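Local coordinates for CBS domain-containing protein (Listeria monocytogenes, PDB 6XNU) that binds the second messenger c-di-AMP, probably through its CBS domains, and takes part in the control of (p)ppGpp and c-di-AMP homeostasis, at residues V37-L42 with P62-E67; F68-L73 with F128-D133. All coordinates share one frame; numbering follows the deposited sequence.

Interaction 1: V37-L42 with P62-E67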
ATOM      1  N   VAL A  37       4.483  11.298  -8.990  1.00 23.61           N
ATOM      2  CA  VAL A  37       4.476   9.850  -8.802  1.00 22.39           C
ATOM      3  C   VAL A  37       5.842   9.331  -9.227  1.00 28.02           C
ATOM      4  O   VAL A  37       6.257   9.535 -10.372  1.00 25.84           O
ATOM      5  CB  VAL A  37       3.360   9.174  -9.619  1.00 24.12           C
ATOM      6  CG1 VAL A  37       3.322   7.679  -9.313  1.00 28.76           C
ATOM      7  CG2 VAL A  37       1.983   9.833  -9.363  1.00 27.03           C
ATOM      8  N   ALA A  38       6.558   8.688  -8.312  1.00 25.31           N
ATOM      9  CA  ALA A  38       7.825   8.088  -8.698  1.00 24.27           C
ATOM     10  C   ALA A  38       7.586   6.948  -9.678  1.00 25.67           C
ATOM     11  O   ALA A  38       6.527   6.307  -9.676  1.00 26.23           O
ATOM     12  CB  ALA A  38       8.577   7.580  -7.472  1.00 31.20           C
ATOM     13  N   HIS A  39       8.569   6.720 -10.550  1.00 27.35           N
ATOM     14  CA  HIS A  39       8.503   5.617 -11.496  1.00 24.66           C
ATOM     15  C   HIS A  39       9.893   5.030 -11.680  1.00 26.36           C
ATOM     16  O   HIS A  39      10.899   5.620 -11.282  1.00 28.27           O
ATOM     17  CB  HIS A  39       7.926   6.053 -12.858  1.00 28.16           C
ATOM     18  CG  HIS A  39       8.819   6.968 -13.642  1.00 27.88           C
ATOM     19  ND1 HIS A  39       8.656   8.337 -13.654  1.00 31.41           N
ATOM     20  CD2 HIS A  39       9.869   6.709 -14.458  1.00 28.69           C
ATOM     21  CE1 HIS A  39       9.570   8.882 -14.440  1.00 31.70           C
ATOM     22  NE2 HIS A  39      10.319   7.916 -14.942  1.00 29.12           N
ATOM     23  N   VAL A  40       9.934   3.849 -12.292  1.00 24.25           N
ATOM     24  CA  VAL A  40      11.175   3.278 -12.792  1.00 25.66           C
ATOM     25  C   VAL A  40      11.018   3.078 -14.297  1.00 25.80           C
ATOM     26  O   VAL A  40       9.926   3.217 -14.856  1.00 26.90           O
ATOM     27  CB  VAL A  40      11.541   1.958 -12.087  1.00 28.84           C
ATOM     28  CG1 VAL A  40      11.960   2.237 -10.659  1.00 30.61           C
ATOM     29  CG2 VAL A  40      10.361   1.007 -12.114  1.00 27.50           C
ATOM     30  N   GLN A  41      12.131   2.756 -14.950  1.00 28.13           N
ATOM     31  CA  GLN A  41      12.182   2.598 -16.397  1.00 27.23           C
ATOM     32  C   GLN A  41      12.519   1.157 -16.756  1.00 29.47           C
ATOM     33  O   GLN A  41      13.256   0.485 -16.028  1.00 29.38           O
ATOM     34  CB  GLN A  41      13.242   3.519 -17.026  1.00 33.89           C
ATOM     35  CG  GLN A  41      13.081   4.998 -16.737  1.00 37.13           C
ATOM     36  CD  GLN A  41      14.361   5.766 -17.011  1.00 45.13           C
ATOM     37  OE1 GLN A  41      14.337   6.953 -17.332  1.00 49.10           O
ATOM     38  NE2 GLN A  41      15.496   5.082 -16.887  1.00 51.00           N
ATOM     39  N   LEU A  42      11.990   0.685 -17.892  1.00 28.61           N
ATOM     40  CA  LEU A  42      12.445  -0.596 -18.423  1.00 32.98           C
ATOM     41  C   LEU A  42      13.967  -0.625 -18.465  1.00 31.42           C
ATOM     42  O   LEU A  42      14.614   0.354 -18.854  1.00 34.76           O
ATOM     43  CB  LEU A  42      11.889  -0.841 -19.829  1.00 32.68           C
ATOM     44  CG  LEU A  42      10.378  -0.921 -19.997  1.00 29.81           C
ATOM     45  CD1 LEU A  42       9.997  -0.938 -21.477  1.00 30.41           C
ATOM     46  CD2 LEU A  42       9.811  -2.141 -19.283  1.00 29.88           C
ATOM     47  N   PRO A  62       4.647   2.916 -11.107  1.00 23.56           N
ATOM     48  CA  PRO A  62       4.606   2.547 -12.524  1.00 22.30           C
ATOM     49  C   PRO A  62       5.992   2.287 -13.085  1.00 25.38           C
ATOM     50  O   PRO A  62       7.001   2.825 -12.617  1.00 24.73           O
ATOM     51  CB  PRO A  62       3.960   3.770 -13.186  1.00 24.77           C
ATOM     52  CG  PRO A  62       4.191   4.897 -12.227  1.00 27.73           C
ATOM     53  CD  PRO A  62       4.124   4.271 -10.860  1.00 23.08           C
ATOM     54  N   VAL A  63       6.023   1.441 -14.109  1.00 24.10           N
ATOM     55  CA  VAL A  63       7.217   1.198 -14.906  1.00 23.55           C
ATOM     56  C   VAL A  63       6.953   1.781 -16.287  1.00 23.11           C
ATOM     57  O   VAL A  63       5.974   1.407 -16.940  1.00 24.04           O
ATOM     58  CB  VAL A  63       7.550  -0.298 -14.993  1.00 26.48           C
ATOM     59  CG1 VAL A  63       8.818  -0.499 -15.777  1.00 25.55           C
ATOM     60  CG2 VAL A  63       7.684  -0.906 -13.604  1.00 27.52           C
ATOM     61  N   LEU A  64       7.803   2.714 -16.709  1.00 23.84           N
ATOM     62  CA  LEU A  64       7.661   3.429 -17.968  1.00 23.59           C
ATOM     63  C   LEU A  64       8.782   3.049 -18.924  1.00 26.20           C
ATOM     64  O   LEU A  64       9.813   2.507 -18.518  1.00 26.04           O
ATOM     65  CB  LEU A  64       7.690   4.944 -17.745  1.00 25.10           C
ATOM     66  CG  LEU A  64       6.731   5.491 -16.685  1.00 24.77           C
ATOM     67  CD1 LEU A  64       6.812   7.018 -16.678  1.00 26.45           C
ATOM     68  CD2 LEU A  64       5.326   4.997 -16.941  1.00 23.29           C
ATOM     69  N   ASP A  65       8.580   3.357 -20.203  1.00 25.84           N
ATOM     70  CA  ASP A  65       9.672   3.260 -21.158  1.00 26.81           C
ATOM     71  C   ASP A  65      10.288   4.645 -21.379  1.00 27.34           C
ATOM     72  O   ASP A  65       9.944   5.618 -20.711  1.00 28.41           O
ATOM     73  CB  ASP A  65       9.193   2.590 -22.456  1.00 28.45           C
ATOM     74  CG  ASP A  65       8.133   3.387 -23.203  1.00 29.08           C
ATOM     75  OD1 ASP A  65       8.002   4.619 -23.008  1.00 29.03           O
ATOM     76  OD2 ASP A  65       7.424   2.762 -24.025  1.00 32.48           O
ATOM     77  N   PHE A  66      11.216   4.753 -22.333  1.00 26.87           N
ATOM     78  CA  PHE A  66      11.888   6.033 -22.536  1.00 25.25           C
ATOM     79  C   PHE A  66      10.977   7.087 -23.165  1.00 25.97           C
ATOM     80  O   PHE A  66      11.333   8.270 -23.163  1.00 25.61           O
ATOM     81  CB  PHE A  66      13.141   5.831 -23.399  1.00 28.66           C
ATOM     82  CG  PHE A  66      12.840   5.641 -24.862  1.00 38.46           C
ATOM     83  CD1 PHE A  66      12.077   4.561 -25.296  1.00 40.98           C
ATOM     84  CD2 PHE A  66      13.306   6.551 -25.806  1.00 42.72           C
ATOM     85  CE1 PHE A  66      11.800   4.387 -26.647  1.00 46.05           C
ATOM     86  CE2 PHE A  66      13.027   6.386 -27.152  1.00 43.07           C
ATOM     87  CZ  PHE A  66      12.274   5.303 -27.573  1.00 46.48           C
ATOM     88  N   GLU A  67       9.834   6.686 -23.721  1.00 25.47           N
ATOM     89  CA  GLU A  67       8.821   7.609 -24.215  1.00 23.85           C
ATOM     90  C   GLU A  67       7.766   7.923 -23.168  1.00 24.78           C
ATOM     91  O   GLU A  67       6.749   8.538 -23.497  1.00 25.12           O
ATOM     92  CB  GLU A  67       8.125   7.046 -25.459  1.00 29.26           C
ATOM     93  CG  GLU A  67       9.051   6.723 -26.624  1.00 34.05           C
ATOM     94  CD  GLU A  67       8.269   6.185 -27.806  1.00 36.39           C
ATOM     95  OE1 GLU A  67       7.486   6.950 -28.408  1.00 50.99           O
ATOM     96  OE2 GLU A  67       8.408   4.986 -28.109  1.00 48.82           O
TER

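Interaction 2: F68-L73 with F128-D133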
ATOM      1  N   PHE A  68       7.992   7.504 -21.923  1.00 23.99           N
ATOM      2  CA  PHE A  68       7.069   7.739 -20.806  1.00 26.02           C
ATOM      3  C   PHE A  68       5.717   7.066 -21.024  1.00 27.18           C
ATOM      4  O   PHE A  68       4.698   7.506 -20.483  1.00 25.26           O
ATOM      5  CB  PHE A  68       6.907   9.238 -20.525  1.00 23.60           C
ATOM      6  CG  PHE A  68       8.164   9.873 -20.023  1.00 31.29           C
ATOM      7  CD1 PHE A  68       9.205  10.152 -20.902  1.00 31.88           C
ATOM      8  CD2 PHE A  68       8.345  10.126 -18.670  1.00 32.50           C
ATOM      9  CE1 PHE A  68      10.389  10.709 -20.457  1.00 29.02           C
ATOM     10  CE2 PHE A  68       9.526  10.691 -18.211  1.00 37.41           C
ATOM     11  CZ  PHE A  68      10.561  10.974 -19.103  1.00 30.04           C
ATOM     12  N   LYS A  69       5.697   5.966 -21.777  1.00 24.74           N
ATOM     13  CA  LYS A  69       4.508   5.127 -21.868  1.00 23.90           C
ATOM     14  C   LYS A  69       4.509   4.079 -20.751  1.00 23.13           C
ATOM     15  O   LYS A  69       5.560   3.583 -20.336  1.00 23.25           O
ATOM     16  CB  LYS A  69       4.428   4.433 -23.231  1.00 28.41           C
ATOM     17  CG  LYS A  69       4.310   5.389 -24.395  1.00 29.28           C
ATOM     18  CD  LYS A  69       4.406   4.623 -25.711  1.00 33.69           C
ATOM     19  CE  LYS A  69       4.575   5.576 -26.876  1.00 39.69           C
ATOM     20  NZ  LYS A  69       3.569   6.665 -26.817  1.00 40.87           N
ATOM     21  N   LEU A  70       3.309   3.723 -20.300  1.00 25.34           N
ATOM     22  CA  LEU A  70       3.125   2.864 -19.133  1.00 27.45           C
ATOM     23  C   LEU A  70       3.165   1.392 -19.535  1.00 26.80           C
ATOM     24  O   LEU A  70       2.331   0.944 -20.327  1.00 31.68           O
ATOM     25  CB  LEU A  70       1.790   3.191 -18.463  1.00 24.64           C
ATOM     26  CG  LEU A  70       1.404   2.315 -17.267  1.00 26.71           C
ATOM     27  CD1 LEU A  70       2.353   2.533 -16.096  1.00 25.94           C
ATOM     28  CD2 LEU A  70      -0.013   2.629 -16.862  1.00 27.34           C
ATOM     29  N   HIS A  71       4.098   0.635 -18.949  1.00 27.67           N
ATOM     30  CA  HIS A  71       4.282  -0.782 -19.248  1.00 27.63           C
ATOM     31  C   HIS A  71       3.942  -1.714 -18.098  1.00 28.83           C
ATOM     32  O   HIS A  71       3.592  -2.869 -18.344  1.00 29.33           O
ATOM     33  CB  HIS A  71       5.735  -1.070 -19.658  1.00 30.58           C
ATOM     34  CG  HIS A  71       6.077  -0.606 -21.039  1.00 29.46           C
ATOM     35  ND1 HIS A  71       6.314  -1.481 -22.077  1.00 38.43           N
ATOM     36  CD2 HIS A  71       6.231   0.638 -21.550  1.00 30.41           C
ATOM     37  CE1 HIS A  71       6.587  -0.795 -23.174  1.00 35.70           C
ATOM     38  NE2 HIS A  71       6.541   0.494 -22.885  1.00 31.51           N
ATOM     39  N   GLY A  72       4.043  -1.260 -16.855  1.00 27.15           N
ATOM     40  CA  GLY A  72       3.840  -2.196 -15.765  1.00 27.90           C
ATOM     41  C   GLY A  72       3.787  -1.482 -14.435  1.00 27.31           C
ATOM     42  O   GLY A  72       3.930  -0.259 -14.350  1.00 25.39           O
ATOM     43  N   LEU A  73       3.562  -2.281 -13.397  1.00 25.55           N
ATOM     44  CA  LEU A  73       3.520  -1.836 -12.011  1.00 23.32           C
ATOM     45  C   LEU A  73       4.445  -2.738 -11.219  1.00 26.31           C
ATOM     46  O   LEU A  73       4.510  -3.944 -11.481  1.00 27.48           O
ATOM     47  CB  LEU A  73       2.103  -1.904 -11.437  1.00 23.30           C
ATOM     48  CG  LEU A  73       1.030  -1.021 -12.084  1.00 25.71           C
ATOM     49  CD1 LEU A  73      -0.343  -1.384 -11.551  1.00 31.05           C
ATOM     50  CD2 LEU A  73       1.353   0.441 -11.819  1.00 28.06           C
ATOM     51  N   PHE A 128      -5.235   2.297  -6.468  1.00 26.90           N
ATOM     52  CA  PHE A 128      -5.126   3.396  -7.415  1.00 25.59           C
ATOM     53  C   PHE A 128      -5.176   2.814  -8.810  1.00 24.67           C
ATOM     54  O   PHE A 128      -4.926   1.623  -9.016  1.00 26.93           O
ATOM     55  CB  PHE A 128      -3.836   4.213  -7.245  1.00 26.40           C
ATOM     56  CG  PHE A 128      -2.586   3.455  -7.605  1.00 26.17           C
ATOM     57  CD1 PHE A 128      -1.943   2.677  -6.654  1.00 32.35           C
ATOM     58  CD2 PHE A 128      -2.054   3.522  -8.885  1.00 27.19           C
ATOM     59  CE1 PHE A 128      -0.791   1.975  -6.976  1.00 35.42           C
ATOM     60  CE2 PHE A 128      -0.911   2.823  -9.212  1.00 30.39           C
ATOM     61  CZ  PHE A 128      -0.280   2.053  -8.258  1.00 34.30           C
ATOM     62  N   VAL A 129      -5.498   3.677  -9.761  1.00 24.77           N
ATOM     63  CA  VAL A 129      -5.527   3.304 -11.170  1.00 25.30           C
ATOM     64  C   VAL A 129      -4.782   4.356 -11.970  1.00 24.02           C
ATOM     65  O   VAL A 129      -4.979   5.557 -11.773  1.00 22.97           O
ATOM     66  CB  VAL A 129      -6.965   3.135 -11.690  1.00 24.90           C
ATOM     67  CG1 VAL A 129      -6.946   2.765 -13.174  1.00 28.91           C
ATOM     68  CG2 VAL A 129      -7.665   2.050 -10.905  1.00 29.89           C
ATOM     69  N   CYS A 130      -3.954   3.894 -12.898  1.00 24.97           N
ATOM     70  CA  CYS A 130      -3.137   4.790 -13.697  1.00 23.78           C
ATOM     71  C   CYS A 130      -3.986   5.466 -14.772  1.00 24.32           C
ATOM     72  O   CYS A 130      -4.898   4.851 -15.330  1.00 27.47           O
ATOM     73  CB  CYS A 130      -2.029   3.986 -14.349  1.00 24.70           C
ATOM     74  SG  CYS A 130      -0.730   3.518 -13.175  1.00 26.20           S
ATOM     75  N   VAL A 131      -3.677   6.735 -15.055  1.00 22.58           N
ATOM     76  CA  VAL A 131      -4.291   7.499 -16.145  1.00 23.27           C
ATOM     77  C   VAL A 131      -3.281   7.594 -17.281  1.00 24.10           C
ATOM     78  O   VAL A 131      -2.109   7.911 -17.052  1.00 23.43           O
ATOM     79  CB  VAL A 131      -4.719   8.902 -15.686  1.00 22.77           C
ATOM     80  CG1 VAL A 131      -5.400   9.660 -16.816  1.00 25.82           C
ATOM     81  CG2 VAL A 131      -5.654   8.815 -14.475  1.00 22.82           C
ATOM     82  N   VAL A 132      -3.728   7.301 -18.507  1.00 26.43           N
ATOM     83  CA  VAL A 132      -2.865   7.359 -19.684  1.00 23.81           C
ATOM     84  C   VAL A 132      -3.644   8.040 -20.792  1.00 28.59           C
ATOM     85  O   VAL A 132      -4.873   8.107 -20.762  1.00 29.74           O
ATOM     86  CB  VAL A 132      -2.377   5.967 -20.165  1.00 24.54           C
ATOM     87  CG1 VAL A 132      -1.639   5.208 -19.040  1.00 26.73           C
ATOM     88  CG2 VAL A 132      -3.533   5.146 -20.711  1.00 33.14           C
ATOM     89  N   ASP A 133      -2.920   8.561 -21.770  1.00 25.96           N
ATOM     90  CA  ASP A 133      -3.622   9.127 -22.915  1.00 30.72           C
ATOM     91  C   ASP A 133      -3.743   8.037 -23.989  1.00 33.62           C
ATOM     92  O   ASP A 133      -3.384   6.877 -23.767  1.00 29.35           O
ATOM     93  CB  ASP A 133      -2.933  10.422 -23.352  1.00 32.37           C
ATOM     94  CG  ASP A 133      -1.720  10.189 -24.189  1.00 33.53           C
ATOM     95  OD1 ASP A 133      -1.278   9.036 -24.266  1.00 34.49           O
ATOM     96  OD2 ASP A 133      -1.214  11.163 -24.789  1.00 39.97           O
TER

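Interaction 1: V37-L42 with P62-E67
Val40 and Val63 face each other where strand 40-41 pairs in parallel with strand 60-64, the two strands of a beta-alpha-beta unit whose crossover is helix 46-56, as expected of a CBS domain. Three backbone bonds carry the pairing: Val40 N to Pro62 O (3.1 Å), Leu64 N to Val40 O (2.9 Å, nearly straight at 172°) and Leu42 N to Leu64 O (2.9 Å). The packed face holds Val40 and Val63, whose side chains meet at a slant, CG2 to CG2 at 3.6 Å; Ala49 of the crossover helix and Val99 of helix 99-102 close over Val40. Upstream of the pairing, CG1 of Val37, anti to its backbone N (chi1 -176°), reaches CD of Pro62 at 3.8 Å, and Phe138 packs on Pro62 and Leu64 from strand 138-143. The outer end of the pairing is looser. Exposed Gln41, beside Leu64, brings little more than its backbone and CB to Leu64 O. Leu42 sets CD2 by CG1 of Val63 and CD1 against CB of Asp65, whose OD2 is hydrogen-bonded to NE2 of His71. Over His39 the packing is close again: Leu64 crosses at about a right angle and sets CD1 above the centre of one imidazole face, a CH-pi contact 3.7 Å from the ring centroid.

Interaction 2: F68-L73 with F128-D133
Leu70 reaches Cys130 and Val132 chiefly with its CD2 methyl. Its CG is anti to the backbone N (chi1 176°); from there CD2, the branch roughly anti to CA, lies 3.5 Å from CB of Cys130, tighter than usual for two carbons, and 3.7 Å from CG1 of Val132. Leu70 and Val132 cross at about a right angle, with CB of Leu70 also near that CG1. On Cys130, SG is anti to the carbonyl carbon (chi1 -74°), where it meets CD2 of Leu70 at 3.9 Å and CD2 of Leu73 at 4.0 Å. These buried side chains join two sheets, through strand 70-75 of one and strand 128-132 of the other, consistent with the paired CBS (Bateman) module expected of this family. The strands run nearly antiparallel, at 172°, but their axes are 9.7 Å apart, so side chains alone make the contact. A classic beta bulge, in which His71 and Gly72 both face Val63, lies between Leu70 and Leu73, consistent with both pointing toward strand 128-132 although three residues apart. The side chains of Leu73 and Phe128 run past each other in opposite senses, and CD2 of Leu73 meets the ring at its edge, near the ring plane, 4.2 Å from CE2. Val60 touches both.

Interaction 1 works within one sheet, interaction 2 between two. In 37-42 with 62-67 a ladder of backbone bonds is the main tie, and the contact passes from buried valines to a partly open edge. The pair 68-73 and 128-133 is wholly apolar, buried, and nearer the centre of the chain, but it buries less than half as much surface. Strands 60-64 and 70-75 are antiparallel neighbours in the three-stranded sheet, so the two contacts, with centres about 9 Å apart, meet directly: Val63 N and Gly72 O are 2.7 Å apart, a probable hydrogen bond, and CB of Pro62 packs on CD1 of Leu70 at 3.5 Å.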